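Local coordinates for hypothetical protein PA2201 (PDB 2FEF) that is of unknown function but is probably an immunity protein that neutralises a PoNe-type DNase toxin, at residues 114-119 against 169-174. Numbering follows the deposited sequence.
Sequences YSRLLG and VEEVLQ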
ATOM      1  N   TYR B 114      15.999   3.187 -11.994  1.00 25.74           N
ATOM      2  CA  TYR B 114      16.447   3.121 -10.610  1.00 25.09           C
ATOM      3  C   TYR B 114      17.957   3.306 -10.498  1.00 24.24           C
ATOM      4  O   TYR B 114      18.428   4.128  -9.707  1.00 23.50           O
ATOM      5  CB  TYR B 114      15.990   1.801  -9.951  1.00 24.59           C
ATOM      6  CG  TYR B 114      16.739   1.375  -8.693  1.00 25.35           C
ATOM      7  CD1 TYR B 114      16.905   2.238  -7.610  1.00 24.92           C
ATOM      8  CD2 TYR B 114      17.236   0.059  -8.572  1.00 26.36           C
ATOM      9  CE1 TYR B 114      17.600   1.828  -6.465  1.00 28.09           C
ATOM     10  CE2 TYR B 114      17.905  -0.353  -7.424  1.00 27.11           C
ATOM     11  CZ  TYR B 114      18.087   0.522  -6.385  1.00 28.24           C
ATOM     12  OH  TYR B 114      18.739   0.136  -5.221  1.00 31.76           O
ATOM     13  N   SER B 115      18.720   2.524 -11.257  1.00 24.93           N
ATOM     14  CA  SER B 115      20.183   2.599 -11.146  1.00 25.30           C
ATOM     15  C   SER B 115      20.703   4.011 -11.487  1.00 24.67           C
ATOM     16  O   SER B 115      21.681   4.497 -10.904  1.00 24.75           O
ATOM     17  CB  SER B 115      20.827   1.555 -12.074  1.00 26.44           C
ATOM     18  OG  SER B 115      20.813   1.970 -13.458  1.00 28.08           O
ATOM     19  N   ARG B 116      20.065   4.668 -12.450  1.00 24.81           N
ATOM     20  CA  ARG B 116      20.514   6.024 -12.853  1.00 24.99           C
ATOM     21  C   ARG B 116      20.227   7.057 -11.782  1.00 23.92           C
ATOM     22  O   ARG B 116      21.052   7.955 -11.519  1.00 23.51           O
ATOM     23  CB  ARG B 116      19.855   6.441 -14.158  1.00 25.63           C
ATOM     24  CG  ARG B 116      20.358   5.620 -15.349  1.00 29.16           C
ATOM     25  CD  ARG B 116      19.398   5.793 -16.490  1.00 33.80           C
ATOM     26  NE  ARG B 116      19.909   5.201 -17.716  1.00 37.78           N
ATOM     27  CZ  ARG B 116      19.142   4.899 -18.759  1.00 40.94           C
ATOM     28  NH1 ARG B 116      17.821   5.092 -18.697  1.00 42.06           N
ATOM     29  NH2 ARG B 116      19.689   4.365 -19.847  1.00 42.66           N
ATOM     30  N   LEU B 117      19.077   6.920 -11.116  1.00 23.73           N
ATOM     31  CA  LEU B 117      18.711   7.861 -10.040  1.00 23.92           C
ATOM     32  C   LEU B 117      19.572   7.589  -8.820  1.00 23.68           C
ATOM     33  O   LEU B 117      19.954   8.516  -8.096  1.00 21.80           O
ATOM     34  CB  LEU B 117      17.204   7.754  -9.688  1.00 24.44           C
ATOM     35  CG  LEU B 117      16.290   8.201 -10.842  1.00 24.34           C
ATOM     36  CD1 LEU B 117      14.872   7.817 -10.562  1.00 27.66           C
ATOM     37  CD2 LEU B 117      16.390   9.723 -10.983  1.00 25.60           C
ATOM     38  N   LEU B 118      19.891   6.310  -8.616  1.00 23.46           N
ATOM     39  CA  LEU B 118      20.763   5.929  -7.508  1.00 24.49           C
ATOM     40  C   LEU B 118      22.145   6.524  -7.749  1.00 24.17           C
ATOM     41  O   LEU B 118      22.721   7.108  -6.839  1.00 22.81           O
ATOM     42  CB  LEU B 118      20.864   4.397  -7.368  1.00 24.16           C
ATOM     43  CG  LEU B 118      21.719   3.863  -6.211  1.00 26.94           C
ATOM     44  CD1 LEU B 118      21.173   4.308  -4.856  1.00 30.00           C
ATOM     45  CD2 LEU B 118      21.777   2.306  -6.307  1.00 25.34           C
ATOM     46  N   GLY B 119      22.680   6.339  -8.953  1.00 24.45           N
ATOM     47  CA  GLY B 119      23.968   6.965  -9.336  1.00 24.43           C
ATOM     48  C   GLY B 119      24.012   8.471  -9.165  1.00 25.01           C
ATOM     49  O   GLY B 119      24.969   9.016  -8.644  1.00 23.99           O
ATOM     50  N   VAL B 169      23.450  -4.905 -17.617  1.00 26.19           N
ATOM     51  CA  VAL B 169      24.724  -5.361 -17.055  1.00 25.44           C
ATOM     52  C   VAL B 169      25.638  -4.182 -16.652  1.00 25.33           C
ATOM     53  O   VAL B 169      26.185  -4.173 -15.553  1.00 26.12           O
ATOM     54  CB  VAL B 169      25.406  -6.335 -18.007  1.00 24.97           C
ATOM     55  CG1 VAL B 169      26.762  -6.697 -17.520  1.00 26.45           C
ATOM     56  CG2 VAL B 169      24.518  -7.652 -18.136  1.00 24.76           C
ATOM     57  N   GLU B 170      25.803  -3.188 -17.523  1.00 24.28           N
ATOM     58  CA  GLU B 170      26.659  -2.046 -17.154  1.00 25.67           C
ATOM     59  C   GLU B 170      26.122  -1.209 -15.973  1.00 25.65           C
ATOM     60  O   GLU B 170      26.851  -0.932 -15.010  1.00 26.82           O
ATOM     61  CB  GLU B 170      26.931  -1.114 -18.343  1.00 25.11           C
ATOM     62  CG  GLU B 170      27.681   0.158 -17.869  1.00 27.93           C
ATOM     63  CD  GLU B 170      28.067   1.079 -18.975  1.00 32.73           C
ATOM     64  OE1 GLU B 170      27.396   1.056 -20.015  1.00 33.49           O
ATOM     65  OE2 GLU B 170      29.047   1.836 -18.792  1.00 36.35           O
ATOM     66  N   GLU B 171      24.880  -0.763 -16.084  1.00 27.03           N
ATOM     67  CA  GLU B 171      24.359   0.281 -15.199  1.00 28.03           C
ATOM     68  C   GLU B 171      23.735  -0.294 -13.922  1.00 27.00           C
ATOM     69  O   GLU B 171      23.880   0.284 -12.833  1.00 25.29           O
ATOM     70  CB  GLU B 171      23.341   1.152 -15.925  1.00 28.81           C
ATOM     71  CG  GLU B 171      23.867   1.788 -17.240  1.00 30.69           C
ATOM     72  CD  GLU B 171      23.016   2.973 -17.768  1.00 33.73           C
ATOM     73  OE1 GLU B 171      22.817   3.078 -19.009  1.00 38.99           O
ATOM     74  OE2 GLU B 171      22.551   3.817 -16.956  1.00 39.54           O
ATOM     75  N   VAL B 172      23.034  -1.413 -14.064  1.00 25.57           N
ATOM     76  CA  VAL B 172      22.327  -2.006 -12.921  1.00 26.29           C
ATOM     77  C   VAL B 172      23.249  -2.943 -12.131  1.00 26.06           C
ATOM     78  O   VAL B 172      23.238  -2.919 -10.880  1.00 26.84           O
ATOM     79  CB  VAL B 172      21.003  -2.740 -13.330  1.00 25.43           C
ATOM     80  CG1 VAL B 172      20.212  -3.185 -12.090  1.00 26.66           C
ATOM     81  CG2 VAL B 172      20.117  -1.853 -14.210  1.00 26.06           C
ATOM     82  N   LEU B 173      24.014  -3.789 -12.837  1.00 25.99           N
ATOM     83  CA  LEU B 173      24.868  -4.769 -12.158  1.00 26.03           C
ATOM     84  C   LEU B 173      26.304  -4.294 -11.990  1.00 26.45           C
ATOM     85  O   LEU B 173      27.062  -4.918 -11.250  1.00 25.91           O
ATOM     86  CB  LEU B 173      24.858  -6.141 -12.887  1.00 25.81           C
ATOM     87  CG  LEU B 173      23.518  -6.726 -13.313  1.00 25.33           C
ATOM     88  CD1 LEU B 173      23.728  -8.149 -13.924  1.00 28.06           C
ATOM     89  CD2 LEU B 173      22.521  -6.782 -12.194  1.00 27.62           C
ATOM     90  N   GLN B 174      26.677  -3.228 -12.713  1.00 27.16           N
ATOM     91  CA  GLN B 174      28.057  -2.708 -12.755  1.00 28.64           C
ATOM     92  C   GLN B 174      29.043  -3.827 -13.082  1.00 28.83           C
ATOM     93  O   GLN B 174      30.121  -3.932 -12.477  1.00 28.24           O
ATOM     94  CB  GLN B 174      28.427  -1.980 -11.449  1.00 29.14           C
ATOM     95  CG  GLN B 174      27.502  -0.816 -11.119  1.00 30.41           C
ATOM     96  CD  GLN B 174      27.952  -0.012  -9.896  1.00 32.06           C
ATOM     97  OE1 GLN B 174      28.987  -0.291  -9.283  1.00 39.15           O
ATOM     98  NE2 GLN B 174      27.166   0.986  -9.539  1.00 34.18           N
TER
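Arg116 and Glu171 meet in a salt bridge between the long helix 97-127 and helix 165-172. Arg116 NE donates a somewhat bent bond to Glu171 OE2 at 3.1 Å, reaching that oxygen on its syn side but 27° out of the carboxylate plane. A second, weak bond runs from Arg116 NH2 to Glu171 OE1 at 3.5 Å. The two flat groups are turned 50° apart. Extended from CG to NE, the arginine chain carries its charge out to the carboxylate and lays its CG 3.3 Å from Glu171 OE2. Weak, long ion pairs join Arg116 NH1 to Asp9 and Asp113.

Beside the charged pair the contact is one of van der Waals packing. Ser115 CB rests 3.4 Å from Glu171 O, while Ser115 OG lies 3.6 Å from Glu171 CB and 4.0 Å from Val172 CG2. That OG sits between the backbone N and the carbonyl carbon (chi1 77°), where it hydrogen-bonds Leu112 O in the preceding turn of its own helix. Consistent with the small side chain, the CA atoms of Ser115 and Val172 lie 5.4 Å apart. The arrangement exemplifies close helix-helix packing around a small residue, bridged by a salt link, in an all-helical fold.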